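Local structure of beta subunit of a putative Aromatic-ring-hydroxylating dioxygenase (Novosphingobium aromaticivorans DSM 12444, 3EBY) at residues Ala15-Asn20 against Gly93-Thr98; Leu44-Ala49 against Val61-Ser66; Ser106-Tyr111 against Ala127-Asp132. The protein probably serves as the beta subunit of an aromatic-ring-hydroxylating dioxygenase, a chain with an NTF2-like fold that assembles as a trimer. All blocks are in the same frame, centred on the assembly; numbering follows the deposited sequence. Where two conformers were deposited one is given.

Contact 1 (Ala15-Asn20 against Gly93-Thr98)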
loop_
_atom_site.group_PDB
_atom_site.type_symbol
_atom_site.label_atom_id
_atom_site.label_comp_id
_atom_site.label_asym_id
_atom_site.label_seq_id
_atom_site.Cartn_x
_atom_site.Cartn_y
_atom_site.Cartn_z
ATOM N N ALA A 15 -13.077 -6.818 8.408
ATOM C CA ALA A 15 -13.225 -5.902 9.559
ATOM C C ALA A 15 -11.885 -5.216 9.913
ATOM O O ALA A 15 -11.818 -3.994 10.121
ATOM C CB ALA A 15 -13.802 -6.689 10.805
ATOM N N ILE A 16 -10.816 -5.993 9.941
ATOM C CA ILE A 16 -9.503 -5.486 10.315
ATOM C C ILE A 16 -8.933 -4.605 9.203
ATOM O O ILE A 16 -8.383 -3.524 9.475
ATOM C CB ILE A 16 -8.538 -6.647 10.708
ATOM C CG1 ILE A 16 -8.978 -7.224 12.076
ATOM C CG2 ILE A 16 -7.097 -6.182 10.738
ATOM C CD1 ILE A 16 -8.359 -8.543 12.415
ATOM N N ASP A 17 -9.050 -5.048 7.952
ATOM C CA ASP A 17 -8.572 -4.218 6.861
ATOM C C ASP A 17 -9.356 -2.875 6.755
ATOM O O ASP A 17 -8.752 -1.829 6.562
ATOM C CB ASP A 17 -8.599 -4.977 5.531
ATOM C CG ASP A 17 -7.518 -6.064 5.432
ATOM O OD1 ASP A 17 -6.426 -5.902 6.032
ATOM O OD2 ASP A 17 -7.747 -7.054 4.678
ATOM N N ASP A 18 -10.669 -2.904 6.984
ATOM C CA ASP A 18 -11.484 -1.669 7.018
ATOM C C ASP A 18 -11.032 -0.754 8.171
ATOM O O ASP A 18 -10.811 0.449 7.981
ATOM C CB ASP A 18 -12.965 -2.006 7.228
ATOM C CG ASP A 18 -13.652 -2.520 5.978
ATOM O OD1 ASP A 18 -13.109 -2.433 4.868
ATOM O OD2 ASP A 18 -14.828 -2.936 6.121
ATOM N N PHE A 19 -10.834 -1.349 9.347
ATOM C CA PHE A 19 -10.331 -0.618 10.505
ATOM C C PHE A 19 -9.021 0.106 10.145
ATOM O O PHE A 19 -8.872 1.309 10.397
ATOM C CB PHE A 19 -10.091 -1.582 11.690
ATOM C CG PHE A 19 -9.542 -0.906 12.922
ATOM C CD1 PHE A 19 -8.201 -0.570 13.001
ATOM C CD2 PHE A 19 -10.396 -0.503 13.952
ATOM C CE1 PHE A 19 -7.693 0.079 14.085
ATOM C CE2 PHE A 19 -9.892 0.190 15.055
ATOM C CZ PHE A 19 -8.527 0.486 15.112
ATOM N N ASN A 20 -8.067 -0.615 9.545
ATOM C CA ASN A 20 -6.761 -0.006 9.239
ATOM C C ASN A 20 -6.877 1.142 8.219
ATOM O O ASN A 20 -6.241 2.177 8.386
ATOM C CB ASN A 20 -5.743 -1.063 8.773
ATOM C CG ASN A 20 -5.160 -1.863 9.942
ATOM O OD1 ASN A 20 -5.259 -1.440 11.086
ATOM N ND2 ASN A 20 -4.696 -3.093 9.665
ATOM N N GLY A 93 -0.463 -1.887 4.597
ATOM C CA GLY A 93 -0.648 -3.142 3.907
ATOM C C GLY A 93 -1.837 -3.939 4.401
ATOM O O GLY A 93 -2.382 -3.687 5.493
ATOM N N ARG A 94 -2.227 -4.946 3.617
ATOM C CA ARG A 94 -3.257 -5.887 4.036
ATOM C C ARG A 94 -2.791 -6.637 5.294
ATOM O O ARG A 94 -1.634 -7.002 5.413
ATOM C CB ARG A 94 -3.574 -6.852 2.899
ATOM C CG ARG A 94 -4.657 -7.878 3.198
ATOM C CD ARG A 94 -4.886 -8.718 1.959
ATOM N NE ARG A 94 -5.893 -9.758 2.127
ATOM C CZ ARG A 94 -7.148 -9.654 1.725
ATOM N NH1 ARG A 94 -7.615 -8.500 1.276
ATOM N NH2 ARG A 94 -7.971 -10.685 1.854
ATOM N N ALA A 95 -3.711 -6.872 6.216
ATOM C CA ALA A 95 -3.392 -7.518 7.502
ATOM C C ALA A 95 -3.231 -9.026 7.350
ATOM O O ALA A 95 -4.015 -9.685 6.639
ATOM C CB ALA A 95 -4.487 -7.207 8.557
ATOM N N VAL A 96 -2.248 -9.565 8.070
ATOM C CA VAL A 96 -2.106 -11.011 8.263
ATOM C C VAL A 96 -2.596 -11.399 9.642
ATOM O O VAL A 96 -2.060 -10.938 10.673
ATOM C CB VAL A 96 -0.622 -11.466 8.090
ATOM C CG1 VAL A 96 -0.496 -12.978 8.273
ATOM C CG2 VAL A 96 -0.069 -11.033 6.703
ATOM N N ILE A 97 -3.689 -12.144 9.677
ATOM C CA ILE A 97 -4.239 -12.629 10.938
ATOM C C ILE A 97 -3.351 -13.767 11.454
ATOM O O ILE A 97 -3.126 -14.774 10.751
ATOM C CB ILE A 97 -5.689 -13.086 10.770
ATOM C CG1 ILE A 97 -6.585 -11.872 10.450
ATOM C CG2 ILE A 97 -6.199 -13.829 12.043
ATOM C CD1 ILE A 97 -7.984 -12.256 10.020
ATOM N N THR A 98 -2.875 -13.605 12.683
ATOM C CA THR A 98 -1.909 -14.511 13.279
ATOM C C THR A 98 -2.470 -15.390 14.392
ATOM O O THR A 98 -1.782 -16.289 14.861
ATOM C CB THR A 98 -0.705 -13.734 13.846
ATOM O OG1 THR A 98 -1.148 -12.797 14.845
ATOM C CG2 THR A 98 0.040 -12.994 12.727
HETATM O O HOH W 1 -4.857 -3.625 6.657
#
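This is a buried helix-on-sheet contact: a short length of the N-terminal helix 8-28 lies against the middle of strand 87-101, one of the two outermost strands of the sheet within the chain. Its polar centre is D17. The torsion that sets CG anti to the carbonyl carbon (chi1 -72°) aims the carboxylate across the gap, where OD1 accepts the backbone N-H of A95 at 2.9 Å between D17 OD1 and A95 N. The bond is nearly straight (168°) and uses the syn lone pair of OD1. A bridging water makes a second bond to this oxygen, donating to D17 OD1 at 2.8 Å. The same water donates to G93 O and accepts from N20 ND2. OD2 has its own partner in the side-chain amide of Q13, one helical turn earlier, so both oxygens of this buried acid are satisfied. With R94 the relation is looser. OD2 of D17 stands over one face of the extended R94 side chain's guanidinium, near its rim, and the OD2 to NH1 separation of 3.7 Å marks a long, purely electrostatic pair, since no N-H points at the oxygen. NE of R94 instead forms a salt bridge with D18 of the second subunit. Beside this polar patch, I16 supplies the apolar part: its CG2 branch, anti to the backbone N, meets A95 CB at 3.6 Å, while CD1 reaches I97 CG1 more loosely at 4.3 Å. Such helix-to-sheet packing is in keeping with the cone-like NTF2 fold. Around it, strand 104-116 continues the platform under the helix, with I16 and I97 both on V105 and N20 on A109, while N20 OD1 accepts from R146 of strand 142-150.

Contact 2 (Leu44-Ala49 against Val61-Ser66)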
loop_
_atom_site.group_PDB
_atom_site.type_symbol
_atom_site.label_atom_id
_atom_site.label_comp_id
_atom_site.label_asym_id
_atom_site.label_seq_id
_atom_site.Cartn_x
_atom_site.Cartn_y
_atom_site.Cartn_z
ATOM N N LEU A 44 -3.485 -0.651 25.218
ATOM C CA LEU A 44 -2.056 -0.371 25.179
ATOM C C LEU A 44 -1.667 0.078 23.751
ATOM O O LEU A 44 -2.030 -0.569 22.777
ATOM C CB LEU A 44 -1.247 -1.601 25.593
ATOM C CG LEU A 44 0.289 -1.414 25.553
ATOM C CD1 LEU A 44 0.739 -0.432 26.652
ATOM C CD2 LEU A 44 0.999 -2.740 25.705
ATOM N N TYR A 45 -1.080 1.262 23.656
ATOM C CA TYR A 45 -0.536 1.771 22.408
ATOM C C TYR A 45 0.922 2.113 22.655
ATOM O O TYR A 45 1.233 2.890 23.560
ATOM C CB TYR A 45 -1.288 3.028 21.947
ATOM C CG TYR A 45 -0.692 3.666 20.706
ATOM C CD1 TYR A 45 -0.918 3.119 19.450
ATOM C CD2 TYR A 45 0.145 4.771 20.797
ATOM C CE1 TYR A 45 -0.347 3.692 18.283
ATOM C CE2 TYR A 45 0.718 5.354 19.652
ATOM C CZ TYR A 45 0.440 4.843 18.406
ATOM O OH TYR A 45 1.028 5.431 17.294
ATOM N N GLN A 46 1.804 1.581 21.828
ATOM C CA GLN A 46 3.206 1.915 21.947
ATOM C C GLN A 46 3.907 1.931 20.604
ATOM O O GLN A 46 3.458 1.298 19.614
ATOM C CB GLN A 46 3.906 0.979 22.936
ATOM C CG GLN A 46 4.060 -0.431 22.492
ATOM C CD GLN A 46 4.502 -1.364 23.636
ATOM O OE1 GLN A 46 4.978 -0.908 24.695
ATOM N NE2 GLN A 46 4.329 -2.657 23.431
ATOM N N VAL A 47 4.996 2.688 20.564
ATOM C CA VAL A 47 5.808 2.859 19.365
ATOM C C VAL A 47 7.262 2.524 19.799
ATOM O O VAL A 47 7.833 3.196 20.686
ATOM C CB VAL A 47 5.685 4.306 18.804
ATOM C CG1 VAL A 47 6.639 4.497 17.604
ATOM C CG2 VAL A 47 4.184 4.622 18.396
ATOM N N ILE A 48 7.805 1.443 19.237
ATOM C CA ILE A 48 9.076 0.880 19.685
ATOM C C ILE A 48 9.946 0.510 18.508
ATOM O O ILE A 48 9.451 0.030 17.482
ATOM C CB ILE A 48 8.863 -0.385 20.550
ATOM C CG1 ILE A 48 7.815 -1.304 19.912
ATOM C CG2 ILE A 48 8.422 0.001 21.932
ATOM C CD1 ILE A 48 7.944 -2.770 20.341
ATOM N N ALA A 49 11.243 0.778 18.631
ATOM C CA ALA A 49 12.208 0.448 17.550
ATOM C C ALA A 49 12.343 -1.062 17.368
ATOM O O ALA A 49 12.300 -1.813 18.343
ATOM C CB ALA A 49 13.575 1.074 17.869
ATOM N N VAL A 61 9.226 4.895 22.465
ATOM C CA VAL A 61 9.344 6.342 22.254
ATOM C C VAL A 61 7.958 7.040 22.264
ATOM O O VAL A 61 7.866 8.268 22.266
ATOM C CB VAL A 61 10.121 6.635 20.947
ATOM C CG1 VAL A 61 10.136 8.128 20.649
ATOM C CG2 VAL A 61 11.570 6.092 21.063
HETATM N N MSE A 62 6.892 6.246 22.271
HETATM C CA MSE A 62 5.542 6.748 22.512
HETATM C C MSE A 62 4.806 5.628 23.248
HETATM O O MSE A 62 5.004 4.441 22.962
HETATM C CB MSE A 62 4.836 7.125 21.191
HETATM C CG MSE A 62 3.664 8.045 21.366
HETATM SE SE MSE A 62 2.946 8.730 19.636
HETATM C CE MSE A 62 4.259 8.786 18.785
ATOM N N TYR A 63 4.105 5.971 24.320
ATOM C CA TYR A 63 3.571 4.930 25.188
ATOM C C TYR A 63 2.290 5.399 25.916
ATOM O O TYR A 63 2.289 6.461 26.571
ATOM C CB TYR A 63 4.623 4.540 26.199
ATOM C CG TYR A 63 4.175 3.487 27.178
ATOM C CD1 TYR A 63 3.550 3.836 28.366
ATOM C CD2 TYR A 63 4.413 2.145 26.932
ATOM C CE1 TYR A 63 3.162 2.865 29.271
ATOM C CE2 TYR A 63 4.000 1.181 27.801
ATOM C CZ TYR A 63 3.391 1.544 28.976
ATOM O OH TYR A 63 3.002 0.573 29.847
ATOM N N CYS A 64 1.211 4.637 25.743
ATOM C CA CYS A 64 -0.085 4.930 26.390
ATOM C C CYS A 64 -0.674 3.625 26.893
ATOM O O CYS A 64 -0.943 2.735 26.098
ATOM C CB CYS A 64 -1.056 5.546 25.404
ATOM S SG CYS A 64 -0.533 7.039 24.537
ATOM N N ASP A 65 -0.954 3.538 28.190
ATOM C CA ASP A 65 -1.487 2.294 28.762
ATOM C C ASP A 65 -2.935 2.434 29.256
ATOM O O ASP A 65 -3.447 1.592 30.039
ATOM C CB ASP A 65 -0.555 1.784 29.866
ATOM C CG ASP A 65 -0.476 2.721 31.056
ATOM O OD1 ASP A 65 -1.177 3.752 31.088
ATOM O OD2 ASP A 65 0.295 2.406 31.980
ATOM N N SER A 66 -3.606 3.465 28.757
ATOM C CA SER A 66 -5.029 3.662 28.956
ATOM C C SER A 66 -5.553 4.620 27.886
ATOM O O SER A 66 -4.793 5.363 27.268
ATOM C CB SER A 66 -5.302 4.263 30.328
ATOM O OG SER A 66 -4.889 5.638 30.381
#
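Strands 43-49 and 60-64 form an antiparallel hairpin at one margin of the sheet, with four backbone hydrogen bonds holding the contact together. Y45 and C64 are a hydrogen-bonded pair: Y45 N gives to C64 O at 2.9 Å, almost straight at 174°, and C64 N gives to Y45 O at 2.8 Å. Farther along, V47 N reaches M62 O at 3.0 Å from 32° out of the carbonyl plane, whereas V61 N meets V47 O at 2.8 Å nearly along the C=O axis. V61 and M62 thus both face V47, a classic beta bulge. Between these pairs, Q46 opposes Y63 without backbone bonds; the main chain of Q46 bonds instead to R146 and C148 of strand 142-150. Its amide lies beside the Y63 ring, OE1 in plane at the ring edge, 3.8 Å from Y63 CD2, while NE2 is held by T147. L44 CD1 touches the same ring at Y63 CE2, 3.8 Å away. On the other face, the selenium of M62, a selenomethionine, sits at the edge of the Y45 ring, 88° off the ring normal, in a Met-aromatic contact. V47 packs alongside M62. Main-chain bonds therefore fix the register, while Y45, M62 and C64 pack on helix 67-79, V47 of the same face meets Y150 and I155, and the Y45 hydroxyl is satisfied by the C-terminal carboxylate of I163.

Contact 3 (Ser106-Tyr111 against Ala127-Asp132)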
loop_
_atom_site.group_PDB
_atom_site.type_symbol
_atom_site.label_atom_id
_atom_site.label_comp_id
_atom_site.label_asym_id
_atom_site.label_seq_id
_atom_site.Cartn_x
_atom_site.Cartn_y
_atom_site.Cartn_z
ATOM N N SER A 106 -5.558 -11.598 16.810
ATOM C CA SER A 106 -4.247 -10.975 16.648
ATOM C C SER A 106 -3.952 -10.829 15.166
ATOM O O SER A 106 -4.372 -11.657 14.352
ATOM C CB SER A 106 -3.152 -11.795 17.328
ATOM O OG SER A 106 -3.097 -13.116 16.825
ATOM N N ALA A 107 -3.313 -9.728 14.814
ATOM C CA ALA A 107 -2.944 -9.445 13.398
ATOM C C ALA A 107 -1.741 -8.551 13.310
ATOM O O ALA A 107 -1.393 -7.874 14.268
ATOM C CB ALA A 107 -4.122 -8.827 12.622
ATOM N N GLU A 108 -1.127 -8.545 12.126
ATOM C CA GLU A 108 0.015 -7.679 11.824
ATOM C C GLU A 108 -0.150 -7.098 10.433
ATOM O O GLU A 108 -0.704 -7.752 9.564
ATOM C CB GLU A 108 1.323 -8.461 11.919
ATOM C CG GLU A 108 1.500 -9.209 13.255
ATOM C CD GLU A 108 2.856 -9.881 13.430
ATOM O OE1 GLU A 108 3.773 -9.714 12.580
ATOM O OE2 GLU A 108 2.980 -10.615 14.432
ATOM N N ALA A 109 0.298 -5.847 10.245
ATOM C CA ALA A 109 0.223 -5.183 8.942
ATOM C C ALA A 109 1.380 -4.206 8.791
ATOM O O ALA A 109 1.679 -3.441 9.722
ATOM C CB ALA A 109 -1.121 -4.460 8.798
ATOM N N SER A 110 2.061 -4.257 7.644
ATOM C CA SER A 110 3.119 -3.316 7.336
ATOM C C SER A 110 2.524 -1.955 7.070
ATOM O O SER A 110 1.393 -1.849 6.629
ATOM C CB SER A 110 3.936 -3.753 6.107
ATOM O OG SER A 110 4.678 -4.920 6.429
ATOM N N TYR A 111 3.294 -0.922 7.368
ATOM C CA TYR A 111 2.896 0.469 7.098
ATOM C C TYR A 111 4.097 1.362 6.787
ATOM O O TYR A 111 5.230 1.099 7.211
ATOM C CB TYR A 111 2.115 1.064 8.294
ATOM C CG TYR A 111 3.008 1.378 9.498
ATOM C CD1 TYR A 111 3.802 2.525 9.529
ATOM C CD2 TYR A 111 3.122 0.478 10.555
ATOM C CE1 TYR A 111 4.663 2.771 10.604
ATOM C CE2 TYR A 111 4.044 0.704 11.616
ATOM C CZ TYR A 111 4.802 1.843 11.620
ATOM O OH TYR A 111 5.735 2.063 12.624
ATOM N N ALA A 127 8.661 3.960 8.793
ATOM C CA ALA A 127 8.249 2.650 8.247
ATOM C C ALA A 127 8.319 1.588 9.331
ATOM O O ALA A 127 9.269 1.566 10.134
ATOM C CB ALA A 127 9.161 2.241 7.038
ATOM N N GLY A 128 7.366 0.653 9.318
ATOM C CA GLY A 128 7.310 -0.391 10.361
ATOM C C GLY A 128 6.220 -1.404 10.109
ATOM O O GLY A 128 5.734 -1.520 8.986
ATOM N N LYS A 129 5.805 -2.106 11.163
ATOM C CA LYS A 129 4.630 -2.921 11.108
ATOM C C LYS A 129 3.832 -2.787 12.398
ATOM O O LYS A 129 4.410 -2.515 13.472
ATOM C CB LYS A 129 4.956 -4.384 10.845
ATOM C CG LYS A 129 5.637 -5.097 11.974
ATOM C CD LYS A 129 5.655 -6.597 11.722
ATOM C CE LYS A 129 6.483 -7.317 12.757
ATOM N NZ LYS A 129 6.370 -8.831 12.605
ATOM N N TYR A 130 2.519 -2.768 12.240
ATOM C CA TYR A 130 1.600 -2.884 13.393
ATOM C C TYR A 130 1.516 -4.338 13.845
ATOM O O TYR A 130 1.323 -5.237 13.019
ATOM C CB TYR A 130 0.188 -2.392 13.025
ATOM C CG TYR A 130 0.091 -0.967 12.529
ATOM C CD1 TYR A 130 0.546 0.105 13.309
ATOM C CD2 TYR A 130 -0.486 -0.678 11.291
ATOM C CE1 TYR A 130 0.344 1.443 12.907
ATOM C CE2 TYR A 130 -0.635 0.655 10.834
ATOM C CZ TYR A 130 -0.280 1.709 11.658
ATOM O OH TYR A 130 -0.410 3.020 11.180
ATOM N N VAL A 131 1.632 -4.547 15.146
ATOM C CA VAL A 131 1.379 -5.853 15.794
ATOM C C VAL A 131 0.227 -5.641 16.774
ATOM O O VAL A 131 0.363 -4.913 17.781
ATOM C CB VAL A 131 2.621 -6.371 16.520
ATOM C CG1 VAL A 131 2.326 -7.692 17.232
ATOM C CG2 VAL A 131 3.787 -6.543 15.508
ATOM N N ASP A 132 -0.914 -6.238 16.453
ATOM C CA ASP A 132 -2.176 -5.867 17.069
ATOM C C ASP A 132 -2.899 -7.020 17.772
ATOM O O ASP A 132 -2.803 -8.199 17.361
ATOM C CB ASP A 132 -3.135 -5.313 16.002
ATOM C CG ASP A 132 -2.593 -4.109 15.281
ATOM O OD1 ASP A 132 -1.998 -3.226 15.943
ATOM O OD2 ASP A 132 -2.814 -4.019 14.041
#
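Along 127-132, which runs antiparallel to 106-111 with the strand axes 165° apart, the pairing starts just beyond A127, whose N bonds to T152. G128 pairs with Y111: G128 N donates to Y111 O and Y111 N to G128 O, both at 3.0 Å. Having no side chain, G128 lets the Y111 ring lie over its backbone, its CA in CH-pi contact 4.0 Å from the ring centroid. Chi1 of 73° puts CG of Y111 in the crowded position between N and C, turning the ring across to G128; the hydroxyl bonds to N126. K129, on the opposite face, extends beside E108, its NZ 2.7 Å from E108 OE1 and approaching from above the carboxylate plane; D29 of the second subunit forms another salt bridge with that NZ. Y130 returns to the Y111 side: the two rings stack face to face, centroids 4.4 Å apart and planes at 29°, with Y111 CD2 over the centre of the Y130 ring. Y130 N donates to A109 O at 2.7 Å. V131 sets CG2 against E108 CD, 4.0 Å away. D132 closes the ladder, its N giving to A107 O at 2.8 Å, and its carboxylate salt-bridges R146, which also makes a cation-pi contact with Y130. E108, S110 and K129 thus face the second subunit, ion pair included; the Y111-Y130 stack lies on the buried face, where D132 probably offsets the charge of R146.

All three contacts reach one mixed sheet. Contacts 1 and 3 are adjoining, their centres about 9 Å apart, because strands 87-101 and 104-116 are neighbours: G93 N lies 2.8 Å from S110 O, a probable hydrogen bond. Contact 2 lies across the chain's centre from contact 1, with centres about 20 Å apart; from contact 3 its centre is about 14 Å away and its nearest atoms about 6 Å. R146 relates all three, bonding to N20, to the backbone of L44 and Q46, and to D132. The C-terminal carboxylate of I163 is hydrogen-bonded by the hydroxyls of Y45 and Y130, relating contacts 2 and 3. Contacts 1 and 3 touch the second subunit; contact 2 touches no other chain.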